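Local coordinates for protein adenosine kinase, putative (Trypanosoma brucei, PDB 3OTX) that probably phosphorylates adenosine to AMP with ATP as donor, in the purine salvage pathway, and is bound here to the two-headed inhibitor AP5A, at residues Leu34-Leu42 against Cys128-Asp139; Ala113-Ala124 against Asp139-His150. The protein carries 1 engineered substitution. One frame throughout, in Å; residues are numbered along the deposited sequence. Where two conformers were deposited one is given.

In the fold
Both contacts reach the small five-stranded sheet that forms the lid of this ribokinase-like (PfkB) fold, and their centres lie about 23 Å apart. Contact 1 adds the outermost strand 39-41 to strand 133-141 over the bound inhibitor. Contact 2 takes the other end of the hairpin 122-130/133-141, where the chain arrives from strand 111-116 of the large ten-stranded sheet and goes on to helix 148-151. Asp-139 belongs to both. Along the chain the segments alternate, 34-42, 113-124, 128-139, then 139-150, so the two contacts interlock in sequence. Contact 1 thus lies within the lid, and contact 2 where the lid hairpin joins the large domain.

Contact 1 (Leu34-Leu42 against Cys128-Asp139); sequences LERGTAILL and CITGKERTLVAD. With AP5 (bis(adenosine)-5'-pentaphosphate), chain C.
Ala-39, Ile-40 and Leu-41 pair in parallel with Leu-136, Val-137 and Ala-138, their short strand axes 4.7 Å apart and 20° from parallel. Four backbone bonds carry the ladder: Leu-136 N to Thr-38 O, Ile-40 N to Leu-136 O, Ala-138 N to Ile-40 O and Leu-42 N to Ala-138 O. A water donates to both Thr-38 O and Leu-136 O. Ahead of the strand, Thr-135 takes over: its OG1 accepts from Gly-37 N at 2.8 Å, nearly straight at 161°. Within the turn 35-38, Glu-35 O is gripped twice, by Thr-38 N and by Thr-38 OG1 in the carbonyl plane.

Apolar contacts gather on the face of Ile-40 and Val-137, which lie side by side. Leu-34 CD2 comes across Val-137 CG2 at 3.6 Å, and Leu-42 CD1 meets the other branch, Val-137 CG1, at 3.8 Å. With CG anti to its backbone N (chi1 177°), Leu-42 also lays CD2 alongside the carboxylate, 3.6 Å from Asp-139 CG.

At the turn end the Arg-36 methylenes cross the Glu-133 carboxylate without a salt bridge; the guanidinium makes its salt bridge with Asp-26.

On the ligand side, one of two modelled Arg-134 conformers donates from NH2 to AP5 O1D at 3.1 Å, with NH1 bonded to Met-296 O. Ala-138 CB lies 3.6 Å from AP5 N7B, in the adenine beside Leu-41.

Helix 26-31 meets Leu-34 and Arg-36 through Leu-29, helix 49-54 meets Leu-34 and Leu-42 through Ile-49, and strand 122-130 flanks 133-141, opposite edge strand 39-41.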
loop_
_atom_site.group_PDB
_atom_site.type_symbol
_atom_site.label_atom_id
_atom_site.label_comp_id
_atom_site.label_asym_id
_atom_site.label_seq_id
_atom_site.Cartn_x
_atom_site.Cartn_y
_atom_site.Cartn_z
ATOM N N LEU A 34 3.336 -18.212 -13.011
ATOM C CA LEU A 34 3.225 -16.791 -12.688
ATOM C C LEU A 34 3.141 -15.914 -13.925
ATOM O O LEU A 34 3.764 -16.215 -14.947
ATOM C CB LEU A 34 4.415 -16.315 -11.836
ATOM C CG LEU A 34 4.742 -17.111 -10.564
ATOM C CD1 LEU A 34 6.061 -16.614 -9.954
ATOM C CD2 LEU A 34 3.608 -17.022 -9.544
ATOM N N GLU A 35 2.376 -14.837 -13.789
ATOM C CA GLU A 35 2.214 -13.863 -14.855
ATOM C C GLU A 35 3.155 -12.691 -14.555
ATOM O O GLU A 35 3.062 -12.024 -13.507
ATOM C CB GLU A 35 0.752 -13.379 -14.937
ATOM C CG GLU A 35 0.351 -12.919 -16.347
ATOM C CD GLU A 35 -0.821 -11.938 -16.360
ATOM O OE1 GLU A 35 -1.620 -11.912 -15.395
ATOM O OE2 GLU A 35 -0.940 -11.187 -17.350
ATOM N N ARG A 36 4.070 -12.441 -15.484
ATOM C CA ARG A 36 5.071 -11.387 -15.287
ATOM C C ARG A 36 4.474 -10.054 -14.863
ATOM O O ARG A 36 3.521 -9.569 -15.472
ATOM C CB ARG A 36 5.906 -11.217 -16.562
ATOM C CG ARG A 36 7.058 -10.233 -16.425
ATOM C CD ARG A 36 7.623 -9.872 -17.799
ATOM N NE ARG A 36 8.287 -10.997 -18.437
ATOM C CZ ARG A 36 9.604 -11.133 -18.519
ATOM N NH1 ARG A 36 10.409 -10.199 -18.026
ATOM N NH2 ARG A 36 10.110 -12.200 -19.111
ATOM N N GLY A 37 5.030 -9.473 -13.806
ATOM C CA GLY A 37 4.632 -8.133 -13.341
ATOM C C GLY A 37 3.375 -8.039 -12.497
ATOM O O GLY A 37 2.914 -6.934 -12.187
ATOM N N THR A 38 2.840 -9.188 -12.094
ATOM C CA THR A 38 1.637 -9.267 -11.276
ATOM C C THR A 38 1.956 -9.657 -9.835
ATOM O O THR A 38 3.052 -10.189 -9.566
ATOM C CB THR A 38 0.618 -10.271 -11.834
ATOM O OG1 THR A 38 1.131 -11.611 -11.734
ATOM C CG2 THR A 38 0.292 -9.938 -13.279
ATOM N N ALA A 39 1.010 -9.390 -8.933
ATOM C CA ALA A 39 1.054 -9.872 -7.546
ATOM C C ALA A 39 -0.056 -10.897 -7.369
ATOM O O ALA A 39 -1.131 -10.732 -7.923
ATOM C CB ALA A 39 0.847 -8.732 -6.566
ATOM N N ILE A 40 0.225 -11.957 -6.616
ATOM C CA ILE A 40 -0.783 -12.961 -6.241
ATOM C C ILE A 40 -0.562 -13.345 -4.782
ATOM O O ILE A 40 0.448 -12.964 -4.174
ATOM C CB ILE A 40 -0.675 -14.225 -7.094
ATOM C CG1 ILE A 40 0.704 -14.920 -6.925
ATOM C CG2 ILE A 40 -0.991 -13.939 -8.581
ATOM C CD1 ILE A 40 0.688 -16.416 -7.445
ATOM N N LEU A 41 -1.543 -14.044 -4.203
ATOM C CA LEU A 41 -1.333 -14.778 -2.969
ATOM C C LEU A 41 -0.768 -16.153 -3.283
ATOM O O LEU A 41 -1.170 -16.810 -4.256
ATOM C CB LEU A 41 -2.660 -14.936 -2.209
ATOM C CG LEU A 41 -3.324 -13.578 -1.910
ATOM C CD1 LEU A 41 -4.645 -13.830 -1.212
ATOM C CD2 LEU A 41 -2.445 -12.687 -1.066
ATOM N N LEU A 42 0.170 -16.600 -2.445
ATOM C CA LEU A 42 0.719 -17.936 -2.599
ATOM C C LEU A 42 -0.402 -18.967 -2.635
ATOM O O LEU A 42 -1.308 -18.935 -1.793
ATOM C CB LEU A 42 1.645 -18.247 -1.434
ATOM C CG LEU A 42 2.224 -19.656 -1.433
ATOM C CD1 LEU A 42 3.326 -19.707 -2.457
ATOM C CD2 LEU A 42 2.782 -19.937 -0.037
ATOM N N CYS A 128 10.062 -11.602 -7.423
ATOM C CA CYS A 128 10.779 -12.250 -8.524
ATOM C C CYS A 128 11.029 -11.205 -9.615
ATOM O O CYS A 128 10.082 -10.688 -10.210
ATOM C CB CYS A 128 9.984 -13.445 -9.064
ATOM S SG CYS A 128 9.362 -14.546 -7.790
ATOM N N ILE A 129 12.304 -10.867 -9.831
ATOM C CA ILE A 129 12.674 -9.737 -10.684
ATOM C C ILE A 129 13.129 -10.311 -12.026
ATOM O O ILE A 129 14.020 -11.144 -12.099
ATOM C CB ILE A 129 13.815 -8.871 -10.047
ATOM C CG1 ILE A 129 13.406 -8.361 -8.662
ATOM C CG2 ILE A 129 14.181 -7.694 -10.955
ATOM C CD1 ILE A 129 14.546 -7.691 -7.881
ATOM N N THR A 130 12.453 -9.873 -13.077
ATOM C CA THR A 130 12.818 -10.251 -14.439
ATOM C C THR A 130 12.949 -8.934 -15.170
ATOM O O THR A 130 11.952 -8.328 -15.590
ATOM C CB THR A 130 11.737 -11.130 -15.097
ATOM O OG1 THR A 130 10.476 -10.456 -15.037
ATOM C CG2 THR A 130 11.632 -12.470 -14.390
ATOM N N GLY A 131 14.193 -8.468 -15.253
ATOM C CA GLY A 131 14.517 -7.230 -15.941
ATOM C C GLY A 131 13.918 -6.053 -15.229
ATOM O O GLY A 131 14.262 -5.766 -14.085
ATOM N N LYS A 132 12.989 -5.395 -15.906
ATOM C CA LYS A 132 12.396 -4.161 -15.417
ATOM C C LYS A 132 11.166 -4.460 -14.563
ATOM O O LYS A 132 10.657 -3.585 -13.860
ATOM C CB LYS A 132 12.042 -3.262 -16.606
ATOM C CG LYS A 132 12.946 -3.513 -17.807
ATOM C CD LYS A 132 13.168 -2.295 -18.687
ATOM C CE LYS A 132 14.221 -2.621 -19.741
ATOM N NZ LYS A 132 14.481 -1.504 -20.682
ATOM N N GLU A 133 10.714 -5.715 -14.611
ATOM C CA GLU A 133 9.465 -6.116 -13.951
ATOM C C GLU A 133 9.670 -7.007 -12.727
ATOM O O GLU A 133 10.633 -7.770 -12.645
ATOM C CB GLU A 133 8.520 -6.786 -14.950
ATOM C CG GLU A 133 8.112 -5.865 -16.087
ATOM C CD GLU A 133 7.293 -6.567 -17.140
ATOM O OE1 GLU A 133 6.112 -6.877 -16.865
ATOM O OE2 GLU A 133 7.831 -6.805 -18.246
ATOM N N ARG A 134 8.732 -6.886 -11.796
ATOM C CA ARG A 134 8.738 -7.637 -10.547
ATOM C C ARG A 134 7.414 -8.399 -10.441
ATOM O O ARG A 134 6.344 -7.815 -10.643
ATOM C CB ARG A 134 8.907 -6.676 -9.362
ATOM C CG ARG A 134 10.262 -5.938 -9.321
ATOM C CD ARG A 134 10.123 -4.478 -8.860
ATOM N NE ARG A 134 8.942 -4.252 -8.029
ATOM C CZ ARG A 134 8.924 -4.340 -6.704
ATOM N NH1 ARG A 134 10.030 -4.643 -6.028
ATOM N NH2 ARG A 134 7.799 -4.117 -6.056
ATOM N N THR A 135 7.487 -9.688 -10.127
ATOM C CA THR A 135 6.311 -10.545 -9.976
ATOM C C THR A 135 6.287 -11.006 -8.511
ATOM O O THR A 135 7.291 -11.552 -8.020
ATOM C CB THR A 135 6.414 -11.735 -10.910
ATOM O OG1 THR A 135 6.598 -11.265 -12.256
ATOM C CG2 THR A 135 5.167 -12.616 -10.835
ATOM N N LEU A 136 5.180 -10.726 -7.822
ATOM C CA LEU A 136 5.138 -10.842 -6.355
ATOM C C LEU A 136 4.231 -11.981 -5.945
ATOM O O LEU A 136 3.117 -12.105 -6.448
ATOM C CB LEU A 136 4.671 -9.538 -5.691
ATOM C CG LEU A 136 5.224 -8.236 -6.269
ATOM C CD1 LEU A 136 4.553 -7.011 -5.603
ATOM C CD2 LEU A 136 6.745 -8.233 -6.085
ATOM N N VAL A 137 4.723 -12.830 -5.045
ATOM C CA VAL A 137 3.930 -13.948 -4.506
ATOM C C VAL A 137 3.903 -13.836 -2.983
ATOM O O VAL A 137 4.898 -14.081 -2.331
ATOM C CB VAL A 137 4.536 -15.266 -4.934
ATOM C CG1 VAL A 137 3.703 -16.458 -4.396
ATOM C CG2 VAL A 137 4.597 -15.351 -6.476
ATOM N N ALA A 138 2.761 -13.451 -2.422
ATOM C CA ALA A 138 2.683 -13.120 -0.981
ATOM C C ALA A 138 2.161 -14.310 -0.185
ATOM O O ALA A 138 1.057 -14.816 -0.472
ATOM C CB ALA A 138 1.759 -11.907 -0.770
ATOM N N ASP A 139 2.944 -14.755 0.804
ATOM C CA ASP A 139 2.550 -15.790 1.756
ATOM C C ASP A 139 2.301 -15.100 3.072
ATOM O O ASP A 139 3.244 -14.792 3.820
ATOM C CB ASP A 139 3.671 -16.819 1.839
ATOM C CG ASP A 139 3.410 -17.898 2.862
ATOM O OD1 ASP A 139 2.300 -17.942 3.425
ATOM O OD2 ASP A 139 4.322 -18.710 3.090
HETATM P PA AP5 C . 3.360 3.772 -10.999
HETATM O O1A AP5 C . 4.167 2.932 -11.984
HETATM O O2A AP5 C . 2.046 4.284 -11.553
HETATM O O3A AP5 C . 3.004 2.992 -9.636
HETATM P PB AP5 C . 2.607 1.435 -9.487
HETATM O O1B AP5 C . 2.148 0.829 -10.777
HETATM O O2B AP5 C . 1.688 1.346 -8.318
HETATM O O3B AP5 C . 4.043 0.862 -9.109
HETATM P PG AP5 C . 4.683 -0.596 -9.153
HETATM O O1G AP5 C . 6.165 -0.412 -9.268
HETATM O O2G AP5 C . 4.221 -1.459 -10.306
HETATM O O3G AP5 C . 4.322 -1.085 -7.725
HETATM P PD AP5 C . 4.625 -2.494 -6.991
HETATM O O1D AP5 C . 5.384 -3.488 -7.851
HETATM O O2D AP5 C . 3.309 -2.913 -6.398
HETATM O O3D AP5 C . 5.664 -2.017 -5.858
HETATM P PE AP5 C . 5.280 -1.435 -4.402
HETATM O O1E AP5 C . 4.087 -0.528 -4.521
HETATM O O2E AP5 C . 6.539 -0.873 -3.746
HETATM O O5F AP5 C . 4.323 4.938 -10.464
HETATM C C5F AP5 C . 3.913 5.791 -9.395
HETATM C C4F AP5 C . 4.691 7.082 -9.476
HETATM O O4F AP5 C . 6.098 6.804 -9.498
HETATM C C3F AP5 C . 4.476 7.878 -10.760
HETATM O O3F AP5 C . 3.360 8.722 -10.615
HETATM C C2F AP5 C . 5.784 8.590 -10.950
HETATM O O2F AP5 C . 5.825 9.736 -10.136
HETATM C C1F AP5 C . 6.796 7.588 -10.387
HETATM N N9A AP5 C . 7.372 6.680 -11.420
HETATM C C8A AP5 C . 7.107 5.316 -11.579
HETATM N N7A AP5 C . 7.858 4.869 -12.623
HETATM C C5A AP5 C . 8.590 5.900 -13.107
HETATM C C6A AP5 C . 9.532 6.011 -14.106
HETATM N N6A AP5 C . 9.978 4.945 -14.777
HETATM N N1A AP5 C . 10.114 7.234 -14.336
HETATM C C2A AP5 C . 9.802 8.350 -13.577
HETATM N N3A AP5 C . 8.867 8.223 -12.571
HETATM C C4A AP5 C . 8.294 7.028 -12.327
HETATM O O5J AP5 C . 4.793 -2.752 -3.586
HETATM C C5J AP5 C . 5.702 -3.818 -3.368
HETATM C C4J AP5 C . 5.299 -4.401 -2.023
HETATM O O4J AP5 C . 4.057 -5.116 -2.132
HETATM C C3J AP5 C . 6.266 -5.466 -1.498
HETATM O O3J AP5 C . 7.036 -4.873 -0.452
HETATM C C2J AP5 C . 5.364 -6.614 -1.017
HETATM O O2J AP5 C . 5.696 -7.097 0.279
HETATM C C1J AP5 C . 4.003 -5.962 -1.012
HETATM N N9B AP5 C . 2.891 -6.917 -1.124
HETATM C C8B AP5 C . 2.710 -7.803 -2.152
HETATM N N7B AP5 C . 1.601 -8.529 -1.857
HETATM C C5B AP5 C . 1.090 -8.100 -0.660
HETATM C C6B AP5 C . -0.025 -8.484 0.094
HETATM N N6B AP5 C . -0.829 -9.509 -0.229
HETATM N N1B AP5 C . -0.198 -7.831 1.284
HETATM C C2B AP5 C . 0.576 -6.778 1.714
HETATM N N3B AP5 C . 1.700 -6.430 0.992
HETATM C C4B AP5 C . 1.913 -7.071 -0.196
HETATM O O HOH W 1 2.459 -13.093 -9.232
#

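Contact 2 (Ala113-Ala124 against Asp139-His150); sequences AVEHTTKAGSGA and DLGAANHLSSEH
A hairpin base and a polar side-chain junction make up this contact, where the chain enters and leaves the hairpin 122-130/133-141, beside strand 111-116 of the large sheet and the start of helix 148-151. Ala-124 and Asp-139 form an antiparallel hydrogen-bonded pair, and Ala-142 N reaches Gly-121 O at 2.8 Å from within the type II' turn 140-143. Gly-123 and Gly-141 lie close to the facing backbone here, and Ala-120 O is buried without a partner.

Glu-115 carries the far end. Its extended chain, with CG anti to the backbone N (chi1 -174°), reaches Ser-147: OE1 accepts from Ser-147 N at 2.8 Å through its syn lone pair, and OE2 takes the Ser-147 OG proton at 2.7 Å, 31° out of the carboxylate plane. That same OG, at the N-cap, accepts from His-150 N. Glu-115 CB sits 3.6 Å from the centroid of the His-150 ring, a CH-pi contact over its face, and the ring is fixed by NE2 donating to Ala-113 O at 2.9 Å, nearly in the ring plane.

Lys-119 CB lies over one face of the His-145 ring, 3.9 Å from its centroid, and a water joins Lys-119 NZ to His-145 ND1. Between the two ends, Thr-117 CG2 presses on Ala-142 CB at 3.5 Å.

Two direct bonds and a water, shared with His-145 O, satisfy the Glu-115 carboxylate, which ties strand 111-116 to the N-cap residue, while the His-150 ring is held separately. The helix start would probably help to stabilise the negative charge of Glu-115.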
loop_
_atom_site.group_PDB
_atom_site.type_symbol
_atom_site.label_atom_id
_atom_site.label_comp_id
_atom_site.label_asym_id
_atom_site.label_seq_id
_atom_site.Cartn_x
_atom_site.Cartn_y
_atom_site.Cartn_z
ATOM N N ALA A 113 1.900 -1.064 16.469
ATOM C CA ALA A 113 0.853 -1.627 17.302
ATOM C C ALA A 113 0.445 -2.991 16.744
ATOM O O ALA A 113 -0.712 -3.225 16.361
ATOM C CB ALA A 113 -0.333 -0.661 17.379
ATOM N N VAL A 114 1.429 -3.899 16.679
ATOM C CA VAL A 114 1.238 -5.217 16.028
ATOM C C VAL A 114 0.814 -6.289 17.005
ATOM O O VAL A 114 1.118 -6.211 18.218
ATOM C CB VAL A 114 2.540 -5.665 15.263
ATOM C CG1 VAL A 114 2.794 -4.704 14.077
ATOM C CG2 VAL A 114 3.747 -5.723 16.218
ATOM N N GLU A 115 0.048 -7.225 16.465
ATOM C CA GLU A 115 -0.336 -8.428 17.165
ATOM C C GLU A 115 0.766 -9.450 17.010
ATOM O O GLU A 115 1.402 -9.461 15.976
ATOM C CB GLU A 115 -1.627 -8.971 16.539
ATOM C CG GLU A 115 -2.212 -10.175 17.287
ATOM C CD GLU A 115 -3.597 -10.547 16.833
ATOM O OE1 GLU A 115 -4.021 -10.086 15.755
ATOM O OE2 GLU A 115 -4.255 -11.362 17.556
ATOM N N HIS A 116 0.958 -10.313 18.004
ATOM C CA HIS A 116 1.817 -11.480 17.834
ATOM C C HIS A 116 0.963 -12.708 17.894
ATOM O O HIS A 116 0.055 -12.811 18.737
ATOM C CB HIS A 116 2.886 -11.603 18.922
ATOM C CG HIS A 116 3.865 -10.476 18.923
ATOM N ND1 HIS A 116 5.151 -10.598 18.437
ATOM C CD2 HIS A 116 3.730 -9.194 19.313
ATOM C CE1 HIS A 116 5.773 -9.438 18.555
ATOM N NE2 HIS A 116 4.935 -8.570 19.087
ATOM N N THR A 117 1.234 -13.633 16.983
ATOM C CA THR A 117 0.536 -14.919 16.968
ATOM C C THR A 117 1.558 -16.058 16.984
ATOM O O THR A 117 2.724 -15.878 16.578
ATOM C CB THR A 117 -0.415 -15.047 15.730
ATOM O OG1 THR A 117 -1.122 -16.299 15.781
ATOM C CG2 THR A 117 0.348 -15.012 14.411
ATOM N N THR A 118 1.126 -17.229 17.456
ATOM C CA THR A 118 1.944 -18.420 17.344
ATOM C C THR A 118 1.375 -19.372 16.277
ATOM O O THR A 118 1.862 -20.503 16.098
ATOM C CB THR A 118 2.049 -19.118 18.717
ATOM O OG1 THR A 118 0.746 -19.560 19.116
ATOM C CG2 THR A 118 2.624 -18.139 19.786
ATOM N N LYS A 119 0.356 -18.915 15.560
ATOM C CA LYS A 119 -0.370 -19.788 14.627
ATOM C C LYS A 119 0.299 -20.007 13.273
ATOM O O LYS A 119 -0.023 -20.970 12.557
ATOM C CB LYS A 119 -1.781 -19.255 14.405
ATOM C CG LYS A 119 -2.668 -19.293 15.645
ATOM C CD LYS A 119 -3.977 -18.576 15.375
ATOM C CE LYS A 119 -4.932 -18.714 16.552
ATOM N NZ LYS A 119 -5.977 -17.641 16.548
ATOM N N ALA A 120 1.168 -19.073 12.893
ATOM C CA ALA A 120 1.933 -19.162 11.671
ATOM C C ALA A 120 3.111 -18.230 11.856
ATOM O O ALA A 120 3.029 -17.260 12.623
ATOM C CB ALA A 120 1.101 -18.703 10.451
ATOM N N GLY A 121 4.173 -18.502 11.114
ATOM C CA GLY A 121 5.364 -17.640 11.122
ATOM C C GLY A 121 5.039 -16.327 10.430
ATOM O O GLY A 121 4.047 -16.235 9.719
ATOM N N SER A 122 5.870 -15.306 10.651
ATOM C CA SER A 122 5.661 -14.026 9.987
ATOM C C SER A 122 5.639 -14.198 8.484
ATOM O O SER A 122 6.350 -15.057 7.924
ATOM C CB SER A 122 6.753 -13.039 10.418
ATOM O OG SER A 122 6.620 -12.794 11.788
ATOM N N GLY A 123 4.797 -13.375 7.851
ATOM C CA GLY A 123 4.610 -13.436 6.418
ATOM C C GLY A 123 5.828 -13.047 5.605
ATOM O O GLY A 123 6.733 -12.360 6.091
ATOM N N ALA A 124 5.835 -13.490 4.347
ATOM C CA ALA A 124 6.922 -13.168 3.436
ATOM C C ALA A 124 6.353 -12.998 2.036
ATOM O O ALA A 124 5.281 -13.548 1.710
ATOM C CB ALA A 124 8.004 -14.296 3.444
ATOM N N ASP A 139 2.944 -14.755 0.804
ATOM C CA ASP A 139 2.550 -15.790 1.756
ATOM C C ASP A 139 2.301 -15.100 3.072
ATOM O O ASP A 139 3.244 -14.792 3.820
ATOM C CB ASP A 139 3.671 -16.819 1.839
ATOM C CG ASP A 139 3.410 -17.898 2.862
ATOM O OD1 ASP A 139 2.300 -17.942 3.425
ATOM O OD2 ASP A 139 4.322 -18.710 3.090
ATOM N N LEU A 140 1.035 -14.742 3.337
ATOM C CA LEU A 140 0.742 -13.890 4.482
ATOM C C LEU A 140 1.163 -14.447 5.846
ATOM O O LEU A 140 1.471 -13.657 6.735
ATOM C CB LEU A 140 -0.724 -13.500 4.547
ATOM C CG LEU A 140 -1.282 -12.661 3.385
ATOM C CD1 LEU A 140 -2.658 -11.990 3.729
ATOM C CD2 LEU A 140 -0.336 -11.655 2.849
ATOM N N GLY A 141 1.092 -15.767 6.021
ATOM C CA GLY A 141 1.462 -16.357 7.317
ATOM C C GLY A 141 0.702 -15.675 8.450
ATOM O O GLY A 141 -0.539 -15.534 8.402
ATOM N N ALA A 142 1.461 -15.215 9.438
ATOM C CA ALA A 142 0.897 -14.557 10.600
ATOM C C ALA A 142 -0.056 -13.412 10.224
ATOM O O ALA A 142 -1.012 -13.137 10.958
ATOM C CB ALA A 142 2.018 -14.053 11.476
ATOM N N ALA A 143 0.200 -12.716 9.110
ATOM C CA ALA A 143 -0.609 -11.540 8.785
ATOM C C ALA A 143 -2.079 -11.915 8.589
ATOM O O ALA A 143 -2.972 -11.119 8.851
ATOM C CB ALA A 143 -0.049 -10.788 7.564
ATOM N N ASN A 144 -2.332 -13.155 8.179
ATOM C CA ASN A 144 -3.698 -13.591 7.934
ATOM C C ASN A 144 -4.453 -13.906 9.217
ATOM O O ASN A 144 -5.647 -14.177 9.176
ATOM C CB ASN A 144 -3.699 -14.833 7.061
ATOM C CG ASN A 144 -4.972 -15.009 6.287
ATOM O OD1 ASN A 144 -5.508 -16.121 6.187
ATOM N ND2 ASN A 144 -5.461 -13.939 5.717
ATOM N N HIS A 145 -3.758 -13.886 10.343
ATOM C CA HIS A 145 -4.359 -14.195 11.651
ATOM C C HIS A 145 -4.643 -12.958 12.509
ATOM O O HIS A 145 -4.971 -13.088 13.701
ATOM C CB HIS A 145 -3.440 -15.158 12.410
ATOM C CG HIS A 145 -3.310 -16.491 11.743
ATOM N ND1 HIS A 145 -4.141 -17.549 12.044
ATOM C CD2 HIS A 145 -2.450 -16.949 10.802
ATOM C CE1 HIS A 145 -3.807 -18.595 11.308
ATOM N NE2 HIS A 145 -2.779 -18.260 10.552
ATOM N N LEU A 146 -4.538 -11.770 11.922
ATOM C CA LEU A 146 -4.895 -10.537 12.642
ATOM C C LEU A 146 -6.341 -10.678 13.184
ATOM O O LEU A 146 -7.265 -10.976 12.432
ATOM C CB LEU A 146 -4.734 -9.326 11.729
ATOM C CG LEU A 146 -5.107 -7.968 12.339
ATOM C CD1 LEU A 146 -4.220 -7.614 13.496
ATOM C CD2 LEU A 146 -5.001 -6.897 11.255
ATOM N N SER A 147 -6.481 -10.545 14.505
ATOM C CA SER A 147 -7.752 -10.868 15.175
ATOM C C SER A 147 -8.633 -9.663 15.557
ATOM O O SER A 147 -8.152 -8.530 15.741
ATOM C CB SER A 147 -7.455 -11.702 16.435
ATOM O OG SER A 147 -6.878 -10.899 17.457
ATOM N N SER A 148 -9.928 -9.947 15.720
ATOM C CA SER A 148 -10.827 -8.941 16.209
ATOM C C SER A 148 -10.446 -8.564 17.628
ATOM O O SER A 148 -10.573 -7.402 17.998
ATOM C CB SER A 148 -12.268 -9.447 16.154
ATOM O OG SER A 148 -12.608 -9.741 14.808
ATOM N N GLU A 149 -9.918 -9.531 18.391
ATOM C CA GLU A 149 -9.467 -9.225 19.760
ATOM C C GLU A 149 -8.388 -8.136 19.696
ATOM O O GLU A 149 -8.416 -7.136 20.457
ATOM C CB GLU A 149 -8.920 -10.465 20.481
ATOM C CG GLU A 149 -9.963 -11.527 20.863
ATOM C CD GLU A 149 -10.783 -12.086 19.683
ATOM O OE1 GLU A 149 -10.238 -12.336 18.573
ATOM O OE2 GLU A 149 -12.000 -12.282 19.884
ATOM N N HIS A 150 -7.445 -8.292 18.775
ATOM C CA HIS A 150 -6.407 -7.278 18.668
ATOM C C HIS A 150 -6.987 -5.933 18.230
ATOM O O HIS A 150 -6.585 -4.880 18.717
ATOM C CB HIS A 150 -5.311 -7.722 17.681
ATOM C CG HIS A 150 -4.149 -6.774 17.635
ATOM N ND1 HIS A 150 -3.278 -6.617 18.690
ATOM C CD2 HIS A 150 -3.762 -5.875 16.687
ATOM C CE1 HIS A 150 -2.385 -5.686 18.391
ATOM N NE2 HIS A 150 -2.660 -5.216 17.184
HETATM O O HOH W 2 -4.439 -13.732 16.214
HETATM O O HOH W 3 -6.409 -16.993 13.492
#